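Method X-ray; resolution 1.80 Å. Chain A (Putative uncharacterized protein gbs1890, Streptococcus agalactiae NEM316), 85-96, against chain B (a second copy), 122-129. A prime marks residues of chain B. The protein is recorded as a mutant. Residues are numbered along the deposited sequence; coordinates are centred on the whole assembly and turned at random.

Chain A (85-96) IKVLSGLNLSML
Chain B 122-129: EGIVDFST

This contact is a short antiparallel strand pairing between two copies of one protein, in which a few backbone bonds hold the register and side-chain and water contacts add to them. The strand from Ile85 through Leu88 runs extended (phi/psi near -110/130, with Ser89 at -105/173) against a short, weakly bonded strand around Val125′ and Asp126′, with Leu88 facing Asp126′ as a non-hydrogen-bonded pair, CA to CA 4.7 Å. Two nearly linear bonds flank that pair: Phe127′ N donates to Val87 O (3.0 Å, 169°) and Ser89 N to Val125′ O (2.9 Å, 164°). Between them, Leu88 CA lies 3.3 Å from Val125′ O, a CA-H...O contact.

Beyond Ser89 the pairing changes character. Ser89 OG, with chi1 p, donates to Gly123′ O at 2.8 Å. Gly90 (88/21) brings its CA within 4.0 Å of Ile124′ CA; a CB here would lie 2.6 Å from both Ile124′ CA and Gly123′ O. Ile124′ (m, t) places CG2 3.9 Å from Met95 CE, on a helix capped by Asn92 OD1, which accepts from Met95 N at 2.9 Å.

At the other end, chain B turns into a 3-10 segment at 127-129, where Asp126′ OD1 accepts from Ser128′ N (2.8 Å). Lys86 (m, m, t, t) reaches across, NZ donating to Ser128′ OG at 3.0 Å. One water bridges Val87 N (2.8 Å) and Asp126′ OD1 (2.9 Å).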

# COMPACT_ATOMS: atom_id res chain seq x y z
N ILE A 85 4.95 19.27 -8.97
CA ILE A 85 4.17 18.34 -8.16
C ILE A 85 3.87 17.09 -8.97
O ILE A 85 3.15 17.14 -9.97
CB ILE A 85 2.86 18.97 -7.66
CG1 ILE A 85 3.16 20.22 -6.83
CG2 ILE A 85 2.06 17.96 -6.84
CD1 ILE A 85 1.93 21.10 -6.54
N LYS A 86 4.44 15.96 -8.55
CA LYS A 86 4.14 14.68 -9.18
C LYS A 86 3.10 13.94 -8.34
O LYS A 86 3.19 13.91 -7.11
CB LYS A 86 5.42 13.84 -9.30
CG LYS A 86 6.39 14.34 -10.37
CD LYS A 86 5.81 14.12 -11.77
CE LYS A 86 6.88 14.24 -12.84
NZ LYS A 86 6.32 14.48 -14.21
N VAL A 87 2.13 13.34 -9.01
CA VAL A 87 1.05 12.62 -8.33
C VAL A 87 1.00 11.18 -8.81
O VAL A 87 0.72 10.92 -9.99
CB VAL A 87 -0.31 13.29 -8.60
CG1 VAL A 87 -1.43 12.54 -7.88
CG2 VAL A 87 -0.28 14.77 -8.18
N LEU A 88 1.27 10.24 -7.90
CA LEU A 88 1.18 8.82 -8.24
C LEU A 88 -0.01 8.16 -7.54
O LEU A 88 -0.38 8.55 -6.43
CB LEU A 88 2.46 8.07 -7.85
CG LEU A 88 3.82 8.64 -8.26
CD1 LEU A 88 4.94 7.62 -7.94
CD2 LEU A 88 3.82 9.00 -9.73
N SER A 89 -0.62 7.18 -8.21
CA SER A 89 -1.54 6.25 -7.55
C SER A 89 -0.82 4.91 -7.36
O SER A 89 0.30 4.74 -7.86
CB SER A 89 -2.79 6.04 -8.38
OG SER A 89 -2.48 5.48 -9.64
N GLY A 90 -1.45 3.99 -6.65
CA GLY A 90 -0.93 2.63 -6.50
C GLY A 90 0.02 2.46 -5.33
O GLY A 90 0.81 1.51 -5.31
N LEU A 91 -0.05 3.37 -4.37
CA LEU A 91 0.91 3.43 -3.26
C LEU A 91 1.10 2.10 -2.56
O LEU A 91 0.13 1.51 -2.06
CB LEU A 91 0.46 4.48 -2.24
CG LEU A 91 1.20 4.49 -0.89
CD1 LEU A 91 2.69 4.78 -1.09
CD2 LEU A 91 0.58 5.50 0.05
N ASN A 92 2.34 1.61 -2.56
CA ASN A 92 2.74 0.45 -1.75
C ASN A 92 3.97 0.80 -0.93
O ASN A 92 4.50 1.90 -1.06
CB ASN A 92 2.89 -0.84 -2.57
CG ASN A 92 3.89 -0.72 -3.71
OD1 ASN A 92 4.79 0.11 -3.67
ND2 ASN A 92 3.73 -1.58 -4.73
N LEU A 93 4.45 -0.09 -0.06
CA LEU A 93 5.58 0.31 0.77
C LEU A 93 6.84 0.48 -0.08
O LEU A 93 7.71 1.29 0.26
CB LEU A 93 5.80 -0.65 1.96
CG LEU A 93 6.85 -0.28 3.02
CD1 LEU A 93 6.63 1.09 3.60
CD2 LEU A 93 6.88 -1.32 4.16
N SER A 94 6.94 -0.26 -1.18
CA SER A 94 8.07 -0.12 -2.10
C SER A 94 8.15 1.31 -2.65
O SER A 94 9.23 1.89 -2.73
CB SER A 94 7.92 -1.09 -3.28
OG SER A 94 8.16 -2.43 -2.88
N MET A 95 6.99 1.83 -3.04
CA MET A 95 6.90 3.19 -3.58
C MET A 95 7.42 4.18 -2.54
O MET A 95 8.25 5.05 -2.85
CB MET A 95 5.45 3.51 -3.95
CG MET A 95 5.27 4.81 -4.68
SD MET A 95 3.55 5.09 -5.11
CE MET A 95 3.36 3.97 -6.50
N LEU A 96 6.97 4.02 -1.30
CA LEU A 96 7.35 4.93 -0.22
C LEU A 96 8.82 4.82 0.14
O LEU A 96 9.52 5.83 0.30
CB LEU A 96 6.49 4.67 1.02
CG LEU A 96 6.75 5.59 2.22
CD1 LEU A 96 6.70 7.08 1.83
CD2 LEU A 96 5.73 5.28 3.31
N GLU B 122 -1.63 -2.36 -12.58
CA GLU B 122 -2.41 -1.40 -13.33
C GLU B 122 -2.80 -0.19 -12.49
O GLU B 122 -3.16 0.87 -13.03
CB GLU B 122 -3.66 -2.08 -13.89
CG GLU B 122 -3.38 -2.99 -15.08
CD GLU B 122 -4.62 -3.69 -15.57
OE1 GLU B 122 -5.48 -4.03 -14.73
OE2 GLU B 122 -4.74 -3.91 -16.79
N GLY B 123 -2.75 -0.34 -11.18
CA GLY B 123 -3.13 0.73 -10.27
C GLY B 123 -2.02 1.72 -9.95
O GLY B 123 -2.25 2.72 -9.28
N ILE B 124 -0.82 1.43 -10.44
CA ILE B 124 0.33 2.32 -10.30
C ILE B 124 0.37 3.20 -11.54
O ILE B 124 0.69 2.75 -12.64
CB ILE B 124 1.64 1.53 -10.17
CG1 ILE B 124 1.59 0.65 -8.93
CG2 ILE B 124 2.84 2.48 -10.06
CD1 ILE B 124 2.68 -0.44 -8.90
N VAL B 125 0.05 4.47 -11.34
CA VAL B 125 -0.13 5.40 -12.46
C VAL B 125 0.49 6.75 -12.09
O VAL B 125 0.32 7.23 -10.96
CB VAL B 125 -1.62 5.59 -12.79
CG1 VAL B 125 -1.81 6.72 -13.79
CG2 VAL B 125 -2.22 4.31 -13.35
N ASP B 126 1.22 7.34 -13.03
CA ASP B 126 1.72 8.70 -12.88
C ASP B 126 0.74 9.63 -13.60
O ASP B 126 0.47 9.45 -14.78
CB ASP B 126 3.11 8.81 -13.53
CG ASP B 126 3.69 10.23 -13.51
OD1 ASP B 126 2.96 11.21 -13.25
OD2 ASP B 126 4.90 10.35 -13.77
N PHE B 127 0.19 10.61 -12.88
CA PHE B 127 -0.84 11.48 -13.45
C PHE B 127 -0.36 12.21 -14.70
O PHE B 127 -1.17 12.54 -15.58
CB PHE B 127 -1.35 12.47 -12.40
CG PHE B 127 -2.30 13.49 -12.96
CD1 PHE B 127 -3.54 13.11 -13.46
CD2 PHE B 127 -1.94 14.83 -12.99
CE1 PHE B 127 -4.42 14.06 -13.98
CE2 PHE B 127 -2.83 15.79 -13.52
CZ PHE B 127 -4.06 15.40 -14.01
N SER B 128 0.94 12.47 -14.80
CA SER B 128 1.52 13.08 -15.99
C SER B 128 1.19 12.31 -17.26
O SER B 128 1.16 12.87 -18.36
CB SER B 128 3.04 13.18 -15.87
OG SER B 128 3.43 14.10 -14.87
N THR B 129 0.91 11.02 -17.08
CA THR B 129 0.87 10.06 -18.18
C THR B 129 -0.35 10.16 -19.13
O THR B 129 -0.45 9.42 -20.11
CB THR B 129 1.18 8.61 -17.65
OG1 THR B 129 2.30 8.07 -18.36
CG2 THR B 129 -0.02 7.68 -17.74
O HOH W 1 2.44 16.05 -12.56
O HOH W 2 2.16 13.57 -11.77